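Long-range contacts in succinoglycan biosynthesis protein (Bacillus cereus ATCC 14579, PDB 2QGM), which is of unknown function but belongs to the erythromycin esterase-like family, and so may act as a hydrolase, possibly in polysaccharide metabolism: residues G313-K318 against E428-I433; E62-L67 against K93-K98; S44-A49 against K380-M385; N82-S87 against W304-H309. All blocks are in the same frame, centred on the assembly; numbering follows the deposited sequence.

Interaction 1. Residues G313-K318 against E428-I433; sequences GIIDEK and EQFDII
Ile315, in the loop that follows helix 307-310, carries the apolar half of this contact. Its CB rests on Ile308 of that helix. CG1 lies anti to the carbonyl carbon (chi1 -61°) and heads for helix 426-429, where it meets CD of Gln429 at 3.7 Å, the two side chains crossing obliquely. One bond further, CD1 approaches CZ at the tip of the Phe430 ring at 4.1 Å, with the side chains at about a right angle. Gln429 gives the largest share of the contact and lies between Gly313 and Ile315 on one side and the Phe430 ring on the other. Its chain bends at chi2 (-63°), which brings its amide beside the Gly313 backbone, while its CB sits 3.8 Å above the centre of the Phe430 ring. The backbone of Gln429 is also hydrogen-bonded to that of Lys312, so the loop is held just before Gly313. On the more exposed flank a water joins the segments, donating to Glu428 OE2 over 2.7 Å and weakly accepting from Ile314 N. The chemistry is thus mixed: apolar packing, a buried amide along the Gly313-Ile314 backbone, and a single water bridge at Glu428.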
# COMPACT_ATOMS: atom_id res chain seq x y z
N GLY A 313 8.14 -0.77 11.61
CA GLY A 313 8.91 0.32 12.18
C GLY A 313 9.32 1.41 11.21
O GLY A 313 8.72 1.59 10.15
N ILE A 314 10.38 2.14 11.57
CA ILE A 314 10.88 3.23 10.75
C ILE A 314 12.16 2.90 9.98
O ILE A 314 13.18 2.54 10.56
CB ILE A 314 11.18 4.47 11.61
CG1 ILE A 314 11.68 4.02 12.99
CG2 ILE A 314 9.94 5.35 11.71
CD1 ILE A 314 12.38 5.10 13.80
N ILE A 315 12.09 3.06 8.66
CA ILE A 315 13.24 2.81 7.81
C ILE A 315 13.91 4.13 7.47
O ILE A 315 15.12 4.30 7.68
CB ILE A 315 12.81 2.10 6.52
CG1 ILE A 315 12.18 0.75 6.86
CG2 ILE A 315 14.01 1.89 5.61
CD1 ILE A 315 11.73 -0.03 5.64
N ASP A 316 13.12 5.07 6.96
CA ASP A 316 13.59 6.40 6.58
C ASP A 316 13.06 7.38 7.63
O ASP A 316 11.96 7.91 7.49
CB ASP A 316 13.03 6.77 5.20
CG ASP A 316 13.71 7.99 4.59
OD1 ASP A 316 14.08 8.91 5.34
OD2 ASP A 316 13.85 8.03 3.34
N GLU A 317 13.83 7.61 8.68
CA GLU A 317 13.38 8.48 9.76
C GLU A 317 13.16 9.95 9.39
O GLU A 317 12.30 10.61 9.97
CB GLU A 317 14.35 8.40 10.94
CG GLU A 317 13.80 9.00 12.22
CD GLU A 317 14.62 8.59 13.43
OE1 GLU A 317 14.79 7.37 13.64
OE2 GLU A 317 15.09 9.48 14.18
N LYS A 318 13.91 10.46 8.42
CA LYS A 318 13.77 11.86 8.03
C LYS A 318 12.57 12.15 7.14
O LYS A 318 11.93 13.20 7.28
CB LYS A 318 15.06 12.37 7.38
CG LYS A 318 16.18 12.60 8.40
CD LYS A 318 17.46 13.12 7.76
CE LYS A 318 18.52 13.39 8.83
NZ LYS A 318 19.83 13.81 8.26
N GLU A 428 12.70 -6.25 12.46
CA GLU A 428 12.11 -5.07 13.07
C GLU A 428 11.05 -4.48 12.15
O GLU A 428 10.03 -3.96 12.60
CB GLU A 428 13.22 -4.03 13.31
CG GLU A 428 12.80 -2.76 14.02
CD GLU A 428 13.93 -1.75 14.12
OE1 GLU A 428 15.07 -2.16 14.45
OE2 GLU A 428 13.70 -0.55 13.87
N GLN A 429 11.31 -4.58 10.85
CA GLN A 429 10.41 -4.03 9.84
C GLN A 429 9.42 -5.02 9.24
O GLN A 429 8.25 -4.68 9.05
CB GLN A 429 11.24 -3.43 8.69
CG GLN A 429 12.34 -2.51 9.17
CD GLN A 429 11.80 -1.30 9.88
OE1 GLN A 429 12.56 -0.54 10.51
NE2 GLN A 429 10.50 -1.09 9.78
N PHE A 430 9.88 -6.24 8.97
CA PHE A 430 9.02 -7.23 8.33
C PHE A 430 8.96 -8.61 9.00
O PHE A 430 9.99 -9.16 9.40
CB PHE A 430 9.48 -7.43 6.88
CG PHE A 430 9.78 -6.15 6.13
CD1 PHE A 430 8.80 -5.18 5.94
CD2 PHE A 430 11.04 -5.93 5.58
CE1 PHE A 430 9.07 -4.02 5.22
CE2 PHE A 430 11.33 -4.78 4.85
CZ PHE A 430 10.33 -3.81 4.67
N ASP A 431 7.76 -9.17 9.09
CA ASP A 431 7.59 -10.50 9.68
C ASP A 431 8.10 -11.50 8.65
O ASP A 431 8.78 -12.47 8.97
CB ASP A 431 6.10 -10.79 9.95
CG ASP A 431 5.51 -9.89 11.02
OD1 ASP A 431 6.11 -9.75 12.10
OD2 ASP A 431 4.42 -9.32 10.78
N ILE A 432 7.75 -11.22 7.39
CA ILE A 432 8.07 -12.06 6.25
C ILE A 432 8.59 -11.20 5.10
O ILE A 432 8.27 -10.02 5.01
CB ILE A 432 6.79 -12.79 5.76
CG1 ILE A 432 6.20 -13.63 6.88
CG2 ILE A 432 7.08 -13.67 4.54
CD1 ILE A 432 4.76 -14.02 6.64
N ILE A 433 9.40 -11.80 4.24
CA ILE A 433 9.87 -11.08 3.07
C ILE A 433 9.84 -12.03 1.88
O ILE A 433 9.90 -13.25 2.04
CB ILE A 433 11.35 -10.57 3.21
CG1 ILE A 433 12.30 -11.75 3.43
CG2 ILE A 433 11.45 -9.57 4.34
CD1 ILE A 433 13.75 -11.38 3.20
O HOH W 1 11.29 0.60 14.36

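Interaction 2. Residues E62-L67 against K93-K98; sequences EDLKPL and KFRLVK
NH2 of Arg95 is gripped by two acceptors, OD1 of Asp63 and the backbone O of Pro60. The first is a salt bridge: Arg95 NH2 donates to Asp63 OD1 over 2.8 Å with an N-H...O angle of 145°. The aspartate offers its syn lone pair, and OD1 lies almost in the guanidinium plane, although the carboxylate is turned 39° from that plane. The two side chains meet tip to tip because the arginine is extended from CG to NE while Asp63 CG takes the crowded position between backbone N and carbonyl carbon. A water closes a second path, accepting from Arg95 NE at 2.8 Å and donating to Asp63 OD2 at 2.7 Å. OD2 also accepts from the backbone N of Lys53, and Arg95 NH1 bonds to Lys59 O, so the buried guanidinium and its carboxylate partner are well satisfied and the guanidinium can hardly rotate. CD1 of Leu64 covers one of its faces, 4.1 Å from Arg95 NE. Beyond the ion pair the contact turns apolar. CD1 of Leu96 is shared by two leucines three residues apart, lying 3.8 Å from Leu64 CD2 and 3.9 Å from Leu67 CD2; the off-staggered chi1 of Leu96 (-108°) places it between them. The 3-10 turn 62-64 and the start of helix 65-71 are fastened to helix 87-104; strand 76-79 lies between the two helices in sequence. From the same stretch of helix 87-104, Phe94 packs on helix 143-157 and Val97 on strand 301-304 of the central sheet.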
# COMPACT_ATOMS: atom_id res chain seq x y z
N GLU A 62 1.31 -24.23 -5.73
CA GLU A 62 1.95 -25.17 -4.82
C GLU A 62 3.09 -24.57 -4.01
O GLU A 62 3.26 -24.90 -2.84
CB GLU A 62 2.47 -26.38 -5.60
CG GLU A 62 1.39 -27.37 -6.02
CD GLU A 62 0.67 -27.99 -4.83
OE1 GLU A 62 1.34 -28.64 -3.99
OE2 GLU A 62 -0.56 -27.82 -4.73
N ASP A 63 3.87 -23.67 -4.62
CA ASP A 63 5.00 -23.08 -3.91
C ASP A 63 4.60 -22.00 -2.90
O ASP A 63 5.45 -21.48 -2.18
CB ASP A 63 6.03 -22.52 -4.91
CG ASP A 63 5.49 -21.37 -5.72
OD1 ASP A 63 4.26 -21.30 -5.92
OD2 ASP A 63 6.31 -20.53 -6.18
N LEU A 64 3.31 -21.69 -2.84
CA LEU A 64 2.83 -20.69 -1.89
C LEU A 64 2.18 -21.32 -0.66
O LEU A 64 1.71 -20.61 0.23
CB LEU A 64 1.84 -19.73 -2.57
CG LEU A 64 2.44 -18.89 -3.70
CD1 LEU A 64 1.37 -18.02 -4.35
CD2 LEU A 64 3.58 -18.04 -3.16
N LYS A 65 2.17 -22.65 -0.61
CA LYS A 65 1.58 -23.33 0.54
C LYS A 65 2.29 -22.93 1.84
O LYS A 65 1.65 -22.81 2.89
CB LYS A 65 1.62 -24.84 0.36
CG LYS A 65 0.75 -25.32 -0.81
CD LYS A 65 0.20 -26.73 -0.59
CE LYS A 65 1.30 -27.75 -0.38
NZ LYS A 65 0.74 -29.12 -0.17
N PRO A 66 3.62 -22.72 1.80
CA PRO A 66 4.28 -22.33 3.05
C PRO A 66 3.76 -20.97 3.52
O PRO A 66 3.78 -20.67 4.71
CB PRO A 66 5.75 -22.28 2.66
CG PRO A 66 5.85 -23.34 1.62
CD PRO A 66 4.61 -23.10 0.78
N LEU A 67 3.29 -20.16 2.58
CA LEU A 67 2.79 -18.83 2.90
C LEU A 67 1.49 -18.86 3.70
O LEU A 67 1.27 -18.01 4.57
CB LEU A 67 2.57 -18.02 1.62
CG LEU A 67 2.13 -16.56 1.82
CD1 LEU A 67 3.22 -15.79 2.55
CD2 LEU A 67 1.82 -15.92 0.47
N LYS A 93 3.57 -9.60 -6.75
CA LYS A 93 2.57 -9.16 -5.80
C LYS A 93 1.18 -9.52 -6.30
O LYS A 93 0.30 -9.84 -5.52
CB LYS A 93 2.69 -7.65 -5.55
CG LYS A 93 3.87 -7.30 -4.66
CD LYS A 93 3.99 -5.82 -4.39
CE LYS A 93 2.85 -5.31 -3.54
NZ LYS A 93 3.05 -3.86 -3.25
N PHE A 94 0.99 -9.45 -7.61
CA PHE A 94 -0.28 -9.82 -8.23
C PHE A 94 -0.49 -11.32 -7.97
O PHE A 94 -1.58 -11.74 -7.60
CB PHE A 94 -0.19 -9.48 -9.73
CG PHE A 94 -1.32 -10.00 -10.58
CD1 PHE A 94 -2.52 -10.46 -10.03
CD2 PHE A 94 -1.18 -10.00 -11.97
CE1 PHE A 94 -3.56 -10.92 -10.86
CE2 PHE A 94 -2.20 -10.45 -12.80
CZ PHE A 94 -3.40 -10.91 -12.25
N ARG A 95 0.56 -12.12 -8.14
CA ARG A 95 0.43 -13.56 -7.88
C ARG A 95 0.03 -13.77 -6.42
O ARG A 95 -0.87 -14.56 -6.13
CB ARG A 95 1.75 -14.28 -8.20
CG ARG A 95 1.74 -15.78 -7.92
CD ARG A 95 3.01 -16.43 -8.49
NE ARG A 95 3.20 -17.79 -7.99
CZ ARG A 95 2.48 -18.84 -8.37
NH1 ARG A 95 1.50 -18.71 -9.25
NH2 ARG A 95 2.73 -20.04 -7.84
N LEU A 96 0.69 -13.06 -5.51
CA LEU A 96 0.39 -13.16 -4.09
C LEU A 96 -1.06 -12.77 -3.79
O LEU A 96 -1.75 -13.45 -3.04
CB LEU A 96 1.34 -12.27 -3.28
CG LEU A 96 2.45 -12.90 -2.43
CD1 LEU A 96 2.83 -14.28 -2.95
CD2 LEU A 96 3.65 -11.95 -2.40
N VAL A 97 -1.51 -11.66 -4.37
CA VAL A 97 -2.88 -11.20 -4.18
C VAL A 97 -3.85 -12.27 -4.66
O VAL A 97 -4.79 -12.64 -3.95
CB VAL A 97 -3.14 -9.88 -4.98
CG1 VAL A 97 -4.63 -9.54 -4.98
CG2 VAL A 97 -2.33 -8.73 -4.37
N LYS A 98 -3.60 -12.81 -5.84
CA LYS A 98 -4.47 -13.85 -6.38
C LYS A 98 -4.56 -15.05 -5.44
O LYS A 98 -5.63 -15.62 -5.24
CB LYS A 98 -3.98 -14.27 -7.76
CG LYS A 98 -5.02 -15.06 -8.55
CD LYS A 98 -4.53 -15.35 -9.96
CE LYS A 98 -5.57 -16.09 -10.76
NZ LYS A 98 -5.03 -16.51 -12.08
O HOH W 2 5.56 -17.98 -6.56

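Interaction 3. Residues S44-A49 against K380-M385; sequences SIQSQA and KVPYKM
Helix 37-48 leads into strand 50-51, an outermost strand of the eight-stranded mixed sheet, and here it packs on the loop that enters the adjoining antiparallel strand 385-389. Along the helix, Ser44 faces elsewhere, its OG bonded to the backbone N of Ala397 at the start of helix 395-402. Ile45 turns inward, and its CG2 meets CG2 of Val381 at 4.1 Å, the side chains crossing at about a right angle. Val381 spreads its two methyls over successive residues: CG2 goes to Ile45, while CG1, anti to the backbone N (chi1 177°), lies 3.9 Å from CA of Gln46. Gln46 makes the broadest contact. With CG anti to the backbone N and the chain extended beyond it, the side chain runs across the Pro382 ring at about a right angle, bringing OE1 to 3.1 Å from Pro382 CG, a tight carbon-oxygen approach. No hydrogen bond links the two segments, so the joining rests on van der Waals packing, much of it from the glutamine side chain on the proline ring, while Val381 O is taken by Arg437 NH2 from strand 432-439. Tyr383 then meets residues 46-49 edge-on. Its CE2 stands 3.7 Å from the carbonyl O of Gln46, close to the ring plane. Last along the segment comes Ala49, whose CB touches the same ring edge 4.4 Å from Tyr383 CD2.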
# COMPACT_ATOMS: atom_id res chain seq x y z
N SER A 44 22.44 -20.67 6.45
CA SER A 44 21.36 -20.72 7.42
C SER A 44 20.05 -20.20 6.83
O SER A 44 18.98 -20.74 7.09
CB SER A 44 21.74 -19.89 8.66
OG SER A 44 20.83 -20.08 9.73
N ILE A 45 20.14 -19.14 6.03
CA ILE A 45 18.96 -18.55 5.40
C ILE A 45 18.44 -19.51 4.33
O ILE A 45 17.24 -19.78 4.26
CB ILE A 45 19.30 -17.20 4.74
CG1 ILE A 45 19.93 -16.26 5.76
CG2 ILE A 45 18.03 -16.58 4.15
CD1 ILE A 45 20.53 -14.99 5.17
N GLN A 46 19.35 -20.00 3.50
CA GLN A 46 19.00 -20.94 2.44
C GLN A 46 18.23 -22.14 2.98
O GLN A 46 17.23 -22.57 2.40
CB GLN A 46 20.29 -21.43 1.77
CG GLN A 46 20.10 -22.53 0.74
CD GLN A 46 21.43 -23.22 0.42
OE1 GLN A 46 22.48 -22.58 0.43
NE2 GLN A 46 21.38 -24.51 0.12
N SER A 47 18.71 -22.69 4.09
CA SER A 47 18.09 -23.85 4.71
C SER A 47 16.71 -23.58 5.29
O SER A 47 15.87 -24.47 5.39
CB SER A 47 19.00 -24.39 5.82
OG SER A 47 18.39 -25.48 6.50
N GLN A 48 16.46 -22.33 5.66
CA GLN A 48 15.17 -21.97 6.24
C GLN A 48 14.23 -21.24 5.30
O GLN A 48 13.09 -20.95 5.66
CB GLN A 48 15.43 -21.15 7.51
CG GLN A 48 16.19 -21.94 8.57
CD GLN A 48 16.55 -21.12 9.78
OE1 GLN A 48 17.67 -20.60 9.89
NE2 GLN A 48 15.62 -21.00 10.71
N ALA A 49 14.70 -20.97 4.08
CA ALA A 49 13.88 -20.27 3.09
C ALA A 49 12.98 -21.24 2.31
O ALA A 49 13.26 -22.44 2.24
CB ALA A 49 14.80 -19.50 2.12
N LYS A 380 22.94 -13.78 -2.33
CA LYS A 380 23.91 -14.88 -2.25
C LYS A 380 23.22 -16.23 -2.12
O LYS A 380 23.75 -17.25 -2.56
CB LYS A 380 24.84 -14.67 -1.05
CG LYS A 380 25.73 -13.44 -1.15
CD LYS A 380 26.77 -13.57 -2.25
CE LYS A 380 27.68 -12.35 -2.29
NZ LYS A 380 28.69 -12.40 -3.38
N VAL A 381 22.04 -16.23 -1.51
CA VAL A 381 21.27 -17.45 -1.32
C VAL A 381 21.02 -18.08 -2.68
O VAL A 381 20.60 -17.40 -3.62
CB VAL A 381 19.93 -17.14 -0.66
CG1 VAL A 381 19.11 -18.41 -0.53
CG2 VAL A 381 20.19 -16.52 0.71
N PRO A 382 21.28 -19.40 -2.81
CA PRO A 382 21.08 -20.09 -4.08
C PRO A 382 19.65 -20.29 -4.59
O PRO A 382 19.34 -21.33 -5.16
CB PRO A 382 21.84 -21.40 -3.89
CG PRO A 382 21.66 -21.68 -2.45
CD PRO A 382 21.88 -20.31 -1.81
N TYR A 383 18.79 -19.30 -4.37
CA TYR A 383 17.42 -19.33 -4.86
C TYR A 383 17.20 -17.98 -5.53
O TYR A 383 17.50 -16.95 -4.93
CB TYR A 383 16.40 -19.48 -3.74
CG TYR A 383 16.33 -20.84 -3.10
CD1 TYR A 383 16.30 -22.00 -3.87
CD2 TYR A 383 16.25 -20.98 -1.72
CE1 TYR A 383 16.18 -23.26 -3.28
CE2 TYR A 383 16.13 -22.22 -1.12
CZ TYR A 383 16.10 -23.36 -1.90
OH TYR A 383 15.97 -24.58 -1.29
N LYS A 384 16.71 -17.99 -6.76
CA LYS A 384 16.45 -16.73 -7.47
C LYS A 384 15.31 -15.96 -6.80
O LYS A 384 15.30 -14.74 -6.81
CB LYS A 384 16.11 -17.01 -8.93
CG LYS A 384 17.31 -17.40 -9.78
CD LYS A 384 16.85 -18.01 -11.10
CE LYS A 384 18.01 -18.19 -12.06
NZ LYS A 384 19.16 -18.87 -11.42
N MSE A 385 14.36 -16.69 -6.23
CA MSE A 385 13.22 -16.08 -5.54
C MSE A 385 12.80 -16.95 -4.37
O MSE A 385 12.77 -18.18 -4.49
CB MSE A 385 12.03 -15.92 -6.47
CG MSE A 385 12.33 -15.17 -7.73
SE MSE A 385 10.75 -15.17 -8.80
CE MSE A 385 10.87 -16.93 -9.54

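Interaction 4. Residues N82-S87 against W304-H309; sequences NTHGSS and WAHNIH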
# COMPACT_ATOMS: atom_id res chain seq x y z
N ASN A 82 9.87 -3.13 -2.80
CA ASN A 82 11.16 -2.50 -2.58
C ASN A 82 11.33 -1.18 -3.33
O ASN A 82 12.02 -0.28 -2.86
CB ASN A 82 12.30 -3.46 -2.94
CG ASN A 82 13.52 -3.25 -2.08
OD1 ASN A 82 13.63 -2.24 -1.38
ND2 ASN A 82 14.45 -4.21 -2.11
N THR A 83 10.73 -1.09 -4.50
CA THR A 83 10.77 0.13 -5.30
C THR A 83 9.37 0.30 -5.84
O THR A 83 8.50 -0.54 -5.62
CB THR A 83 11.74 0.04 -6.50
OG1 THR A 83 11.08 -0.59 -7.60
CG2 THR A 83 12.98 -0.77 -6.12
N HIS A 84 9.16 1.40 -6.56
CA HIS A 84 7.87 1.69 -7.19
C HIS A 84 8.01 1.48 -8.70
O HIS A 84 7.23 2.01 -9.48
CB HIS A 84 7.44 3.13 -6.92
CG HIS A 84 6.75 3.32 -5.60
ND1 HIS A 84 6.87 4.46 -4.84
CD2 HIS A 84 5.87 2.52 -4.94
CE1 HIS A 84 6.10 4.37 -3.77
NE2 HIS A 84 5.49 3.20 -3.81
N GLY A 85 9.00 0.69 -9.11
CA GLY A 85 9.19 0.47 -10.54
C GLY A 85 9.87 -0.82 -10.97
O GLY A 85 10.57 -0.83 -11.99
N SER A 86 9.68 -1.89 -10.21
CA SER A 86 10.27 -3.19 -10.54
C SER A 86 9.20 -4.10 -11.11
O SER A 86 8.26 -4.48 -10.42
CB SER A 86 10.88 -3.82 -9.28
OG SER A 86 11.95 -3.03 -8.79
N SER A 87 9.34 -4.48 -12.38
CA SER A 87 8.35 -5.33 -13.04
C SER A 87 8.00 -6.60 -12.27
O SER A 87 6.83 -6.84 -11.95
CB SER A 87 8.81 -5.72 -14.45
OG SER A 87 7.85 -6.56 -15.07
N TRP A 304 -1.70 -2.95 0.02
CA TRP A 304 -0.67 -2.86 -1.01
C TRP A 304 -0.05 -1.48 -0.93
O TRP A 304 -0.74 -0.47 -1.14
CB TRP A 304 -1.30 -3.08 -2.38
CG TRP A 304 -0.38 -2.90 -3.56
CD1 TRP A 304 0.34 -1.78 -3.88
CD2 TRP A 304 -0.13 -3.84 -4.61
NE1 TRP A 304 1.00 -1.97 -5.07
CE2 TRP A 304 0.73 -3.23 -5.54
CE3 TRP A 304 -0.56 -5.15 -4.85
CZ2 TRP A 304 1.17 -3.87 -6.70
CZ3 TRP A 304 -0.13 -5.80 -6.01
CH2 TRP A 304 0.73 -5.16 -6.92
N ALA A 305 1.24 -1.41 -0.64
CA ALA A 305 1.90 -0.11 -0.54
C ALA A 305 3.40 -0.33 -0.57
O ALA A 305 3.86 -1.46 -0.67
CB ALA A 305 1.50 0.57 0.77
N HIS A 306 4.15 0.76 -0.51
CA HIS A 306 5.60 0.65 -0.51
C HIS A 306 6.04 0.01 0.81
O HIS A 306 5.31 0.06 1.79
CB HIS A 306 6.23 2.04 -0.62
CG HIS A 306 7.70 2.00 -0.92
ND1 HIS A 306 8.65 1.64 0.01
CD2 HIS A 306 8.37 2.26 -2.06
CE1 HIS A 306 9.84 1.67 -0.55
NE2 HIS A 306 9.70 2.04 -1.81
N ASN A 307 7.22 -0.61 0.82
CA ASN A 307 7.76 -1.21 2.04
C ASN A 307 7.66 -0.21 3.18
O ASN A 307 7.31 -0.55 4.30
CB ASN A 307 9.24 -1.56 1.87
CG ASN A 307 9.48 -2.89 1.20
OD1 ASN A 307 8.56 -3.70 1.03
ND2 ASN A 307 10.73 -3.14 0.83
N ILE A 308 8.02 1.03 2.89
CA ILE A 308 8.00 2.09 3.90
C ILE A 308 6.69 2.20 4.68
O ILE A 308 6.71 2.34 5.91
CB ILE A 308 8.29 3.45 3.24
CG1 ILE A 308 9.73 3.48 2.72
CG2 ILE A 308 8.01 4.58 4.24
CD1 ILE A 308 10.79 3.38 3.79
N HIS A 309 5.56 2.13 3.98
CA HIS A 309 4.26 2.27 4.63
C HIS A 309 3.71 1.04 5.33
O HIS A 309 2.96 1.17 6.29
CB HIS A 309 3.24 2.78 3.60
CG HIS A 309 3.57 4.13 3.04
ND1 HIS A 309 3.47 5.29 3.78
CD2 HIS A 309 4.06 4.49 1.83
CE1 HIS A 309 3.87 6.31 3.04
NE2 HIS A 309 4.23 5.85 1.86
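Two histidines meet in a T-shaped stack: the edge of His306 points at the face of His84, with ring centroids 4.7 Å apart and planes at 79°. CD2 of His306 does the touching, 3.5 Å above the His84 plane and offset toward its rim. His306 is fixed at both ring nitrogens. Its ND1 accepts from the backbone N of Ile308 along a nearly straight bond (3.0 Å, 173°) lying in the ring plane, an N-cap for helix 307-310, and its NE2 bonds to the carbonyl O of Ile410. In the loop that carries His84, Thr83 OG1 accepts from Gly85 N at 2.9 Å, forming an ST turn. Asn307 lays ND2 3.5 Å from CA of Asn82, that amide nitrogen being bonded to Ser341 O. Both segments leave the C-terminal ends of adjacent parallel strands, 76-79 and 301-304, and Glu112 and Glu283 bind His306 N and His309 ND1 nearby. Such a cluster is consistent with the histidine- and glutamate-lined cleft of erythromycin esterase relatives. An acceptor at ND1 and a carbonyl at NE2 suggest that His306 is neutral with its proton on NE2; the helix-capping ring is held with its CD2 edge against the face of His84.

Interaction 4 is the hub, about 8 Å from the centre of the chain at the ends of strands 76-79 and 301-304. Interaction 1, centred 13 Å from it, touches it directly: Phe430 CZ packs on CG of Asn307. Interaction 2, centred 17 Å from it, is joined to it by a cation-pi pair between Lys93 and Trp304. Interaction 3 lies apart at the sheet's edge, 18 to 22 Å from the others between centres. Along the chain, 44-49 with 380-385 encloses interactions 2 and 4, which cross each other, and itself crosses interaction 1. Segments far apart in sequence, among them N-terminal helix 37-48, are thus brought together around one mixed sheet.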